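Local coordinates for protein DsvD (Desulfovibrio vulgaris, PDB 1UCR) that may play an essential role in dissimilatory sulfite reduction and possibly binds DNA through its winged-helix motif, although its exact function is unknown, at residues L52-W55 / T60-Y63; D10-K15 / N25-L30. One frame throughout, in Å; residues are numbered along the deposited sequence.

Contact 1. Residues L52-W55 / T60-Y63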
# COMPACT_ATOMS: atom_id res chain seq x y z
N LEU B 52 2.17 -0.48 -5.04
CA LEU B 52 1.58 0.65 -5.71
C LEU B 52 0.38 0.23 -6.53
O LEU B 52 0.21 -0.95 -6.88
CB LEU B 52 2.57 1.32 -6.72
CG LEU B 52 3.85 1.84 -6.08
CD1 LEU B 52 4.75 2.44 -7.15
CD2 LEU B 52 3.58 2.85 -4.99
N GLU B 53 -0.46 1.21 -6.86
CA GLU B 53 -1.52 1.10 -7.87
C GLU B 53 -1.20 2.07 -9.00
O GLU B 53 -0.53 3.09 -8.81
CB GLU B 53 -2.86 1.30 -7.22
CG GLU B 53 -3.05 2.61 -6.54
CD GLU B 53 -4.24 2.68 -5.64
OE1 GLU B 53 -4.62 3.85 -5.33
OE2 GLU B 53 -4.80 1.65 -5.19
N TYR B 54 -1.70 1.68 -10.17
CA TYR B 54 -1.36 2.34 -11.44
C TYR B 54 -2.56 2.96 -12.11
O TYR B 54 -3.67 2.38 -12.05
CB TYR B 54 -0.86 1.28 -12.37
CG TYR B 54 -0.51 1.58 -13.78
CD1 TYR B 54 -1.40 1.31 -14.82
CD2 TYR B 54 0.74 2.12 -14.10
CE1 TYR B 54 -1.06 1.59 -16.16
CE2 TYR B 54 1.08 2.34 -15.43
CZ TYR B 54 0.20 2.09 -16.42
OH TYR B 54 0.54 2.32 -17.75
N TRP B 55 -2.36 4.06 -12.78
CA TRP B 55 -3.43 4.76 -13.47
C TRP B 55 -2.90 5.21 -14.81
O TRP B 55 -1.74 5.64 -14.94
CB TRP B 55 -3.82 6.06 -12.74
CG TRP B 55 -3.99 5.86 -11.25
CD1 TRP B 55 -3.12 5.76 -10.17
CD2 TRP B 55 -5.24 5.72 -10.64
NE1 TRP B 55 -3.73 5.59 -9.00
CE2 TRP B 55 -5.11 5.56 -9.25
CE3 TRP B 55 -6.53 5.74 -11.18
CZ2 TRP B 55 -6.11 5.39 -8.31
CZ3 TRP B 55 -7.56 5.57 -10.26
CH2 TRP B 55 -7.39 5.41 -8.87
N THR B 60 0.01 10.13 -20.17
CA THR B 60 1.03 9.54 -19.29
C THR B 60 0.37 8.63 -18.31
O THR B 60 -0.70 8.04 -18.56
CB THR B 60 1.88 10.69 -18.70
OG1 THR B 60 2.95 10.13 -17.94
CG2 THR B 60 1.09 11.59 -17.78
N THR B 61 1.07 8.43 -17.17
CA THR B 61 0.70 7.45 -16.17
C THR B 61 0.84 8.11 -14.81
O THR B 61 1.59 9.07 -14.64
CB THR B 61 1.57 6.17 -16.26
OG1 THR B 61 2.94 6.54 -16.07
CG2 THR B 61 1.37 5.52 -17.64
N MET B 62 0.13 7.54 -13.82
CA MET B 62 0.28 7.93 -12.43
C MET B 62 0.35 6.72 -11.55
O MET B 62 -0.11 5.62 -11.89
CB MET B 62 -0.88 8.84 -11.97
CG MET B 62 -1.06 10.06 -12.86
SD MET B 62 -2.31 11.21 -12.21
CE MET B 62 -1.29 12.19 -11.12
N TYR B 63 0.93 6.93 -10.35
CA TYR B 63 1.19 5.88 -9.40
C TYR B 63 0.88 6.41 -8.02
O TYR B 63 1.20 7.57 -7.73
CB TYR B 63 2.64 5.41 -9.41
CG TYR B 63 3.12 4.89 -10.76
CD1 TYR B 63 3.48 5.78 -11.79
CD2 TYR B 63 3.18 3.50 -11.01
CE1 TYR B 63 3.90 5.30 -13.01
CE2 TYR B 63 3.62 3.03 -12.26
CZ TYR B 63 3.97 3.95 -13.24
OH TYR B 63 4.40 3.53 -14.49

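Contact 2. Residues D10-K15 / N25-L30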
# COMPACT_ATOMS: atom_id res chain seq x y z
N ASP B 10 8.78 5.76 0.61
CA ASP B 10 8.90 6.80 1.65
C ASP B 10 8.38 8.15 1.17
O ASP B 10 7.75 8.89 1.94
CB ASP B 10 10.35 6.99 2.07
CG ASP B 10 10.94 5.80 2.85
OD1 ASP B 10 10.16 4.89 3.22
OD2 ASP B 10 12.16 5.78 3.04
N PHE B 11 8.61 8.51 -0.08
CA PHE B 11 8.07 9.76 -0.58
C PHE B 11 6.55 9.76 -0.50
O PHE B 11 5.90 10.70 -0.04
CB PHE B 11 8.58 9.98 -2.04
CG PHE B 11 7.80 11.17 -2.64
CD1 PHE B 11 8.14 12.47 -2.24
CD2 PHE B 11 6.79 11.00 -3.53
CE1 PHE B 11 7.43 13.56 -2.78
CE2 PHE B 11 6.06 12.06 -4.09
CZ PHE B 11 6.40 13.34 -3.64
N LEU B 12 5.92 8.67 -0.98
CA LEU B 12 4.48 8.57 -1.06
C LEU B 12 3.83 8.48 0.33
O LEU B 12 2.74 9.03 0.50
CB LEU B 12 4.08 7.36 -1.90
CG LEU B 12 4.45 7.48 -3.38
CD1 LEU B 12 4.11 6.14 -4.07
CD2 LEU B 12 3.69 8.62 -4.05
N ASN B 13 4.52 7.86 1.26
CA ASN B 13 3.97 7.63 2.60
C ASN B 13 4.28 8.83 3.47
O ASN B 13 4.98 8.77 4.44
CB ASN B 13 4.57 6.34 3.15
CG ASN B 13 3.92 5.89 4.44
OD1 ASN B 13 2.74 6.13 4.66
ND2 ASN B 13 4.71 5.23 5.27
N SER B 14 3.73 9.96 3.12
CA SER B 14 4.01 11.23 3.77
C SER B 14 2.68 11.89 4.09
O SER B 14 1.78 11.75 3.27
CB SER B 14 4.75 12.16 2.81
OG SER B 14 6.02 11.66 2.47
N LYS B 15 2.62 12.59 5.21
CA LYS B 15 1.37 13.26 5.56
C LYS B 15 1.15 14.56 4.79
O LYS B 15 0.10 14.80 4.18
CB LYS B 15 1.38 13.59 7.06
CG LYS B 15 0.13 14.36 7.47
CD LYS B 15 0.06 14.52 8.99
CE LYS B 15 -0.83 15.67 9.35
NZ LYS B 15 -0.18 17.01 9.23
N ASN B 25 6.52 11.31 -14.24
CA ASN B 25 7.57 12.29 -14.25
C ASN B 25 7.77 12.96 -12.90
O ASN B 25 8.82 13.53 -12.66
CB ASN B 25 7.34 13.36 -15.32
CG ASN B 25 7.59 12.90 -16.72
OD1 ASN B 25 8.06 11.81 -16.97
ND2 ASN B 25 7.27 13.78 -17.65
N ASP B 26 6.79 12.86 -11.97
CA ASP B 26 7.08 13.27 -10.60
C ASP B 26 8.19 12.40 -9.99
O ASP B 26 9.02 12.88 -9.25
CB ASP B 26 5.84 13.20 -9.72
CG ASP B 26 4.85 14.35 -9.93
OD1 ASP B 26 5.31 15.51 -9.94
OD2 ASP B 26 3.66 14.05 -10.02
N PHE B 27 8.18 11.10 -10.34
CA PHE B 27 9.20 10.19 -9.78
C PHE B 27 10.54 10.41 -10.44
O PHE B 27 11.59 10.41 -9.78
CB PHE B 27 8.74 8.73 -9.92
CG PHE B 27 7.48 8.48 -9.13
CD1 PHE B 27 6.26 8.47 -9.77
CD2 PHE B 27 7.52 8.29 -7.73
CE1 PHE B 27 5.09 8.31 -9.07
CE2 PHE B 27 6.35 8.08 -7.04
CZ PHE B 27 5.13 8.09 -7.71
N THR B 28 10.54 10.62 -11.77
CA THR B 28 11.84 10.94 -12.40
C THR B 28 12.36 12.28 -11.89
O THR B 28 13.59 12.46 -11.75
CB THR B 28 11.76 10.87 -13.94
OG1 THR B 28 10.79 11.80 -14.42
CG2 THR B 28 11.41 9.48 -14.42
N ASP B 29 11.48 13.23 -11.57
CA ASP B 29 11.92 14.50 -10.94
C ASP B 29 12.61 14.29 -9.61
O ASP B 29 13.55 14.96 -9.25
CB ASP B 29 10.71 15.39 -10.71
CG ASP B 29 10.17 16.15 -11.91
OD1 ASP B 29 10.85 16.20 -12.96
OD2 ASP B 29 9.10 16.76 -11.73
N LEU B 30 12.09 13.33 -8.83
CA LEU B 30 12.64 13.03 -7.52
C LEU B 30 13.92 12.27 -7.59
O LEU B 30 14.73 12.39 -6.66
CB LEU B 30 11.65 12.20 -6.68
CG LEU B 30 10.40 12.97 -6.24
CD1 LEU B 30 9.39 11.96 -5.69
CD2 LEU B 30 10.74 14.02 -5.18

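Contact 1. Residues L52-W55 / T60-Y63
Y54 and Y63 face each other as a non-hydrogen-bonded pair of antiparallel strands, and their rings form an offset edge-to-face pair: the edge of Y54 points at the face of Y63, with the planes at 71° and the centroids 5.5 Å apart. The nearest carbons are Y54 CD2 and Y63 CE2, at 3.5 Å. Different first torsions set this up, since Y54 has CG anti to N (chi1 176°) whereas Y63 has it anti to the carbonyl carbon (chi1 -58°). The phenol of Y54 continues along the sheet to T61, whose CG2 methyl lies 3.3 Å from Y54 OH.

W55 and M62 form the hydrogen-bonded pair next to it. W55 N donates to M62 O at 2.9 Å, and M62 N returns the bond to W55 O at 2.9 Å, the second being the straighter at the hydrogen; further along, E53 bonds the backbone of G64. Weaker CA-H...O contacts extend the pairing, among them Y63 CA to E53 O at 3.3 Å.

The inner side is the buried one, where L52 and Y63 rest on L43, L46 and V47 of helix 36-48, although L52 CD1 comes only within 4.3 Å of Y63 CB. Y63 OH bonds to K40 NZ, which fixes the far end of the ring. Y54 is the exposed, solvent-facing partner of the ring pair, yet its ring edge stays in close contact. On the other sheet face W55 is partly exposed, with CB 4.1 Å from M62 CB and its indole in a cation-pi contact with K21; E53, also partly exposed, turns its carboxylate to the backbone N-H groups of G67 and G69. The two strands form the beta hairpin following helix 36-48, consistent with the wing of a winged-helix domain.

Contact 2. Residues D10-K15 / N25-L30
N25 O, in the helix that sends F27 and L30 across to F11 and L12, is held by two donors: D29 N at 2.9 Å, the ordinary helical bond, and T28 OG1 at 3.2 Å. Both arrive from the same face of the carbonyl plane. The hydroxyl comes in almost perpendicular to the C=O bond (100° at the oxygen), a side-chain bond added to a carbonyl that already accepts the helical one.

Across the contact everything is apolar. At its partly exposed side L30 CD1 sits 3.4 Å from the centroid of the F11 ring, only 9° off its normal, and its distances to the six ring carbons all fall below 4 Å; this is a CH-pi contact centred over the face. F11 reaches it with CG anti to the backbone N (chi1 170°), and the same ring meets F22 edge-to-face. The buried pair, L12 and F27, also crosses at about a right angle, as F11 and L30 do, but here the methyl meets an edge and not a face: L12 CD2 approaches the rim of the F27 ring near its plane, 4.0 Å from F27 CZ.

Helices 3-12 and 24-30, with 36-48, are consistent with the three helices of a winged-helix domain, and the F27 ring reaches inward to V39 and L43 of the third. L12 leans on F22 and on L65 of strand 60-65.

Beyond L12 the chain leaves the helix through an inverse gamma turn centred on N13, with a weak S14 N to L12 O bond at 3.0 Å. S14 OG donates to F11 O at 2.7 Å, from above the carbonyl plane, and N13 O accepts a bond from K70 NZ of the second subunit.

How the contacts relate
From the N terminus, helix 3-12 comes first, and contact 2 closes the loop that runs through strand 22-23 into helix 24-30. The chain then passes along helix 36-48 before contact 1 closes the short turn between strands 52-57 and 60-65. The two contacts therefore stand in series, neither nested nor crossed. They nevertheless meet in space, their centres 12 Å apart: L52 CD2 packs 3.5 Å from L12 CD1, and Y63 CB lies 3.8 Å from F27 CE1. Since F27 and Y63 both touch L43, helix 36-48 is shared between them, tying the first two helices to the hairpin in one hydrophobic core.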